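PDB 6GF7: zona pellucida sperm-binding protein 1 from Gallus gallus, which probably helps to build the extracellular coat of the egg that sperm meet at fertilization, and binds zinc through its N-terminal Ig-like domain. Local coordinates for residues Y10-G15 / V102-P107; Y24-R29 / L87-L92. The protein carries 2 engineered substitutions. All coordinates share one frame; numbering follows the deposited sequence.

Contact 1 (Y10-G15 / V102-P107). Engineered in segment 102-107: Gln103 (natural residue Asn). With ZN (zinc ion), chain E.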
loop_
_atom_site.group_PDB
_atom_site.type_symbol
_atom_site.label_atom_id
_atom_site.label_comp_id
_atom_site.label_asym_id
_atom_site.label_seq_id
_atom_site.Cartn_x
_atom_site.Cartn_y
_atom_site.Cartn_z
ATOM N N TYR A 10 17.298 -9.395 12.129
ATOM C CA TYR A 10 15.925 -9.733 11.792
ATOM C C TYR A 10 15.883 -11.011 10.965
ATOM O O TYR A 10 16.826 -11.345 10.243
ATOM C CB TYR A 10 15.238 -8.592 11.031
ATOM C CG TYR A 10 15.839 -8.338 9.677
ATOM C CD1 TYR A 10 15.394 -9.025 8.556
ATOM C CD2 TYR A 10 16.857 -7.408 9.515
ATOM C CE1 TYR A 10 15.951 -8.796 7.308
ATOM C CE2 TYR A 10 17.417 -7.167 8.270
ATOM C CZ TYR A 10 16.962 -7.867 7.172
ATOM O OH TYR A 10 17.515 -7.640 5.935
ATOM N N HIS A 11 14.756 -11.701 11.062
ATOM C CA HIS A 11 14.527 -12.942 10.340
ATOM C C HIS A 11 13.024 -13.135 10.233
ATOM O O HIS A 11 12.259 -12.589 11.033
ATOM C CB HIS A 11 15.185 -14.141 11.030
ATOM C CG HIS A 11 14.398 -14.685 12.177
ATOM N ND1 HIS A 11 14.508 -14.187 13.457
ATOM C CD2 HIS A 11 13.490 -15.687 12.239
ATOM C CE1 HIS A 11 13.701 -14.859 14.259
ATOM N NE2 HIS A 11 13.072 -15.774 13.545
ATOM N N TYR A 12 12.598 -13.863 9.211
ATOM C CA TYR A 12 11.184 -14.162 9.060
ATOM C C TYR A 12 10.944 -15.663 9.092
ATOM O O TYR A 12 11.822 -16.463 8.757
ATOM C CB TYR A 12 10.613 -13.547 7.776
ATOM C CG TYR A 12 11.020 -14.198 6.472
ATOM C CD1 TYR A 12 12.128 -13.744 5.774
ATOM C CD2 TYR A 12 10.260 -15.216 5.904
ATOM C CE1 TYR A 12 12.495 -14.303 4.562
ATOM C CE2 TYR A 12 10.622 -15.787 4.692
ATOM C CZ TYR A 12 11.742 -15.324 4.026
ATOM O OH TYR A 12 12.117 -15.875 2.818
ATOM N N ASP A 13 9.745 -16.029 9.532
ATOM C CA ASP A 13 9.318 -17.414 9.633
ATOM C C ASP A 13 8.063 -17.600 8.799
ATOM O O ASP A 13 7.179 -16.737 8.790
ATOM C CB ASP A 13 9.022 -17.813 11.079
ATOM C CG ASP A 13 10.243 -17.767 11.958
ATOM O OD1 ASP A 13 11.362 -17.985 11.439
ATOM O OD2 ASP A 13 10.073 -17.533 13.175
ATOM N N CYS A 14 7.973 -18.740 8.121
ATOM C CA CYS A 14 6.795 -19.093 7.346
ATOM C C CYS A 14 5.923 -20.040 8.163
ATOM O O CYS A 14 6.423 -21.022 8.717
ATOM C CB CYS A 14 7.205 -19.738 6.025
ATOM S SG CYS A 14 8.267 -18.701 4.968
ATOM N N GLY A 15 4.623 -19.738 8.233
ATOM C CA GLY A 15 3.666 -20.537 8.979
ATOM C C GLY A 15 2.597 -21.195 8.124
ATOM O O GLY A 15 2.789 -21.388 6.921
ATOM N N VAL A 102 13.741 -6.340 2.926
ATOM C CA VAL A 102 13.656 -7.787 3.032
ATOM C C VAL A 102 12.492 -8.253 2.174
ATOM O O VAL A 102 11.427 -7.624 2.156
ATOM C CB VAL A 102 13.492 -8.261 4.491
ATOM C CG1 VAL A 102 12.300 -7.581 5.144
ATOM C CG2 VAL A 102 13.353 -9.779 4.552
ATOM N N GLN A 103 12.697 -9.348 1.454
ATOM C CA GLN A 103 11.650 -9.941 0.634
ATOM C C GLN A 103 11.265 -11.259 1.282
ATOM O O GLN A 103 12.045 -12.215 1.271
ATOM C CB GLN A 103 12.102 -10.157 -0.808
ATOM C CG GLN A 103 10.965 -10.591 -1.724
ATOM C CD GLN A 103 11.394 -10.772 -3.164
ATOM O OE1 GLN A 103 10.694 -10.348 -4.084
ATOM N NE2 GLN A 103 12.536 -11.417 -3.370
ATOM N N MET A 104 10.057 -11.313 1.821
ATOM C CA MET A 104 9.588 -12.497 2.517
ATOM C C MET A 104 8.914 -13.407 1.505
ATOM O O MET A 104 7.911 -13.026 0.890
ATOM C CB MET A 104 8.619 -12.125 3.634
ATOM C CG MET A 104 9.190 -11.199 4.667
ATOM S SD MET A 104 7.876 -10.697 5.770
ATOM C CE MET A 104 7.440 -12.266 6.497
ATOM N N THR A 105 9.479 -14.593 1.320
ATOM C CA THR A 105 8.952 -15.578 0.395
ATOM C C THR A 105 8.571 -16.818 1.182
ATOM O O THR A 105 9.393 -17.353 1.933
ATOM C CB THR A 105 9.980 -15.921 -0.677
ATOM O OG1 THR A 105 10.462 -14.708 -1.268
ATOM C CG2 THR A 105 9.351 -16.782 -1.750
ATOM N N CYS A 106 7.327 -17.270 1.017
ATOM C CA CYS A 106 6.852 -18.446 1.724
ATOM C C CYS A 106 5.985 -19.302 0.811
ATOM O O CYS A 106 5.168 -18.765 0.050
ATOM C CB CYS A 106 6.062 -18.077 2.983
ATOM S SG CYS A 106 7.036 -17.244 4.236
ATOM N N PRO A 107 6.143 -20.636 0.860
ATOM C CA PRO A 107 7.151 -21.345 1.660
ATOM C C PRO A 107 8.580 -21.084 1.179
ATOM O O PRO A 107 8.764 -20.567 0.075
ATOM C CB PRO A 107 6.777 -22.816 1.466
ATOM C CG PRO A 107 6.046 -22.849 0.172
ATOM C CD PRO A 107 5.277 -21.569 0.121
HETATM ZN ZN ZN E . 11.814 -17.250 14.153
HETATM O O HOH W 1 12.871 -19.142 14.512
HETATM O O HOH W 2 11.287 -16.898 16.256
#

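Contact 2 (Y24-R29 / L87-L92). With ZN (zinc ion), chain G.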
loop_
_atom_site.group_PDB
_atom_site.type_symbol
_atom_site.label_atom_id
_atom_site.label_comp_id
_atom_site.label_asym_id
_atom_site.label_seq_id
_atom_site.Cartn_x
_atom_site.Cartn_y
_atom_site.Cartn_z
ATOM N N TYR A 24 14.807 -7.409 16.110
ATOM C CA TYR A 24 15.294 -7.168 17.465
ATOM C C TYR A 24 16.159 -5.917 17.450
ATOM O O TYR A 24 17.374 -5.993 17.207
ATOM C CB TYR A 24 16.075 -8.374 17.979
ATOM C CG TYR A 24 15.248 -9.632 18.043
ATOM C CD1 TYR A 24 14.510 -9.942 19.181
ATOM C CD2 TYR A 24 15.186 -10.503 16.965
ATOM C CE1 TYR A 24 13.744 -11.094 19.250
ATOM C CE2 TYR A 24 14.417 -11.661 17.022
ATOM C CZ TYR A 24 13.700 -11.949 18.168
ATOM O OH TYR A 24 12.936 -13.095 18.240
ATOM N N PRO A 25 15.587 -4.748 17.708
ATOM C CA PRO A 25 16.399 -3.533 17.710
ATOM C C PRO A 25 17.177 -3.444 19.010
ATOM O O PRO A 25 16.793 -4.004 20.041
ATOM C CB PRO A 25 15.369 -2.402 17.579
ATOM C CG PRO A 25 14.064 -2.998 18.019
ATOM C CD PRO A 25 14.183 -4.496 18.074
ATOM N N THR A 26 18.282 -2.724 18.950
ATOM C CA THR A 26 19.176 -2.591 20.083
ATOM C C THR A 26 19.160 -1.165 20.610
ATOM O O THR A 26 18.698 -0.236 19.942
ATOM C CB THR A 26 20.602 -2.990 19.684
ATOM O OG1 THR A 26 21.463 -2.927 20.827
ATOM C CG2 THR A 26 21.133 -2.058 18.588
ATOM N N ARG A 27 19.651 -1.011 21.840
ATOM C CA ARG A 27 19.931 0.304 22.414
ATOM C C ARG A 27 18.679 1.176 22.489
ATOM O O ARG A 27 18.719 2.370 22.185
ATOM C CB ARG A 27 21.026 1.007 21.605
ATOM C CG ARG A 27 22.239 0.126 21.335
ATOM C CD ARG A 27 23.271 0.806 20.448
ATOM N NE ARG A 27 24.178 1.673 21.189
ATOM C CZ ARG A 27 25.147 2.383 20.622
ATOM N NH1 ARG A 27 25.324 2.323 19.309
ATOM N NH2 ARG A 27 25.938 3.146 21.365
ATOM N N GLY A 28 17.555 0.591 22.893
ATOM C CA GLY A 28 16.352 1.398 23.002
ATOM C C GLY A 28 15.843 1.952 21.688
ATOM O O GLY A 28 15.275 3.051 21.663
ATOM N N ARG A 29 16.058 1.240 20.586
ATOM C CA ARG A 29 15.519 1.634 19.292
ATOM C C ARG A 29 14.239 0.867 19.005
ATOM O O ARG A 29 13.878 -0.078 19.710
ATOM C CB ARG A 29 16.536 1.370 18.180
ATOM C CG ARG A 29 17.763 2.244 18.205
ATOM C CD ARG A 29 18.692 1.885 17.060
ATOM N NE ARG A 29 19.812 2.815 16.956
ATOM C CZ ARG A 29 20.685 2.825 15.955
ATOM N NH1 ARG A 29 20.571 1.951 14.965
ATOM N NH2 ARG A 29 21.668 3.714 15.937
ATOM N N LEU A 87 12.323 -2.263 6.564
ATOM C CA LEU A 87 12.460 -2.085 8.004
ATOM C C LEU A 87 13.133 -0.744 8.235
ATOM O O LEU A 87 14.215 -0.490 7.698
ATOM C CB LEU A 87 13.293 -3.195 8.637
ATOM C CG LEU A 87 12.975 -4.626 8.238
ATOM C CD1 LEU A 87 13.909 -5.585 8.945
ATOM C CD2 LEU A 87 11.561 -4.925 8.578
ATOM N N GLU A 88 12.488 0.114 9.001
ATOM C CA GLU A 88 13.060 1.396 9.378
ATOM C C GLU A 88 13.471 1.292 10.842
ATOM O O GLU A 88 12.612 1.247 11.730
ATOM C CB GLU A 88 12.072 2.532 9.121
ATOM C CG GLU A 88 12.070 2.963 7.653
ATOM C CD GLU A 88 11.274 4.231 7.385
ATOM O OE1 GLU A 88 10.371 4.566 8.183
ATOM O OE2 GLU A 88 11.552 4.899 6.364
ATOM N N GLU A 89 14.779 1.177 11.079
ATOM C CA GLU A 89 15.310 1.255 12.435
ATOM C C GLU A 89 15.257 2.705 12.894
ATOM O O GLU A 89 15.796 3.593 12.225
ATOM C CB GLU A 89 16.742 0.728 12.481
ATOM C CG GLU A 89 17.236 0.378 13.877
ATOM C CD GLU A 89 18.601 -0.301 13.868
ATOM O OE1 GLU A 89 19.319 -0.191 12.849
ATOM O OE2 GLU A 89 18.957 -0.952 14.876
ATOM N N MET A 90 14.604 2.948 14.029
ATOM C CA MET A 90 14.280 4.299 14.464
ATOM C C MET A 90 14.634 4.522 15.924
ATOM O O MET A 90 14.473 3.629 16.763
ATOM C CB MET A 90 12.792 4.589 14.292
ATOM C CG MET A 90 12.394 5.122 12.943
ATOM S SD MET A 90 10.607 5.303 12.899
ATOM C CE MET A 90 10.306 6.199 14.417
ATOM N N LEU A 91 15.096 5.732 16.218
ATOM C CA LEU A 91 15.222 6.160 17.597
ATOM C C LEU A 91 13.859 6.645 18.082
ATOM O O LEU A 91 12.961 6.936 17.288
ATOM C CB LEU A 91 16.267 7.267 17.735
ATOM C CG LEU A 91 17.652 7.059 17.110
ATOM C CD1 LEU A 91 18.505 8.289 17.342
ATOM C CD2 LEU A 91 18.342 5.841 17.682
ATOM N N LEU A 92 13.708 6.740 19.402
ATOM C CA LEU A 92 12.430 7.178 19.948
ATOM C C LEU A 92 12.110 8.627 19.602
ATOM O O LEU A 92 10.974 9.061 19.819
ATOM C CB LEU A 92 12.402 6.977 21.462
ATOM C CG LEU A 92 12.729 5.553 21.906
ATOM C CD1 LEU A 92 12.519 5.399 23.402
ATOM C CD2 LEU A 92 11.916 4.531 21.128
HETATM ZN ZN ZN G . 10.086 6.373 7.011
HETATM O O HOH W 3 11.670 7.140 5.714
#

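Contact 1 (Y10-G15 / V102-P107)
Tyr12 reaches across to strand 102-106 and lays its ring flat over the backbone of Met104, whose CA sits 4.0 Å from the centroid of the Tyr12 ring, close to the ring normal; this is a CH-pi contact. The rim of the ring meets different atoms: Thr105 O and Cys106 SG both lie at its edge, near the plane. The phenol ends in a hydrogen bond, with Tyr12 OH donating to Thr105 O over 3.2 Å. The C=O...donor angle of 122°, in the carbonyl plane, places the hydroxyl on a lone pair of that oxygen. Met104 and the tyrosine run past each other in opposite senses. A bend at chi3 (64°) brings Met104 CE to 3.7 Å from Tyr12 CB. Met104 SD lies oblique to the Tyr12 ring, a Met-aromatic contact. These are the facing layers of an Ig-like beta sandwich: the strand axes run in nearly the same direction, 21° apart, and come no closer than 7.5 Å. Each strand takes its backbone partners within its own sheet, 10-14 from strand 18-24 and 102-106 from strand 80-90. Covalent closure comes from the disulfide, Cys14 SG to Cys106 SG at 2.0 Å, its two sulfurs meeting between the sheets beside Tyr12. Arg108 adds a cation-pi contact to the Tyr12 ring. At the other end of the contact the Tyr10 ring slides past Val102 in the opposite direction, Tyr10 CE1 lying 3.8 Å from Val102 CB. His11 and Asp13, whose CB atoms point away from strand 102-106, bind a zinc ion on the outer side of strand 10-14 through His11 NE2 and Asp13 OD2, and two waters complete the four ligands found.

Contact 2 (Y24-R29 / L87-L92)
Arg29 and Glu89 join the loop after strand 18-24 to the end of strand 80-90 at the surface of the Ig-like beta sandwich, where the chain passes from one sheet to the other. Their electrostatic link is a salt bridge of 3.3 Å from Arg29 NH1 to Glu89 OE1. The guanidinium presents its edge, with Glu89 CD near its plane, and the two flat groups stand 85° apart. Arg29 NH1 thus sits over the carboxylate, out of its plane and nearly equidistant from Glu89 CD and both oxygens, so the link is mainly electrostatic and not the coplanar, two-pronged kind. Glu89 OE1 also takes a hydrogen bond from Tyr100 on the neighbouring strand 96-106, which helps to position the acid and probably steadies its negative charge. Apolar and van der Waals contacts line the rest of the arginine. Its chain is extended from CG to NE and runs alongside Leu91, both pointing the same way, with Arg29 NE 3.4 Å from Leu91 CD2. Nearer the backbone, Arg29 CB rests 3.4 Å from Met90 O, and one residue earlier in the loop, Gly28 O lies 3.6 Å from Leu92 CG. Backbone hydrogen bonding shapes the loop itself: Arg29 N to Thr26 O, 3.1 Å, closes a beta turn whose two central residues, Arg27 and Gly28, both have positive phi. Metal coordination belongs to the other side of strand 87-90, where Glu88 binds a zinc ion that Lys34 also ligates; Glu88 OE1 and Glu88 OE2 grip it together, each 2.2 Å from the metal.

How the contacts relate
From the N terminus, the chain first lays down 10-15, on an outermost strand of the four-stranded sheet, then turns through strand 18-24 into the loop 24-29. Contact 2 closes when strand 80-90 arrives, after 57 intervening residues. The chain then returns along strand 96-106, antiparallel to 80-90 in the other sheet, and contact 1 closes the longer loop, 86 residues, around the first: the two nest and do not cross. Contact 1 ties one sheet to the other; contact 2 ties the intersheet connection to a strand end. Their centres lie 20 Å apart, yet they meet through packing, Tyr10 CG lying 3.4 Å from Leu87 CD1.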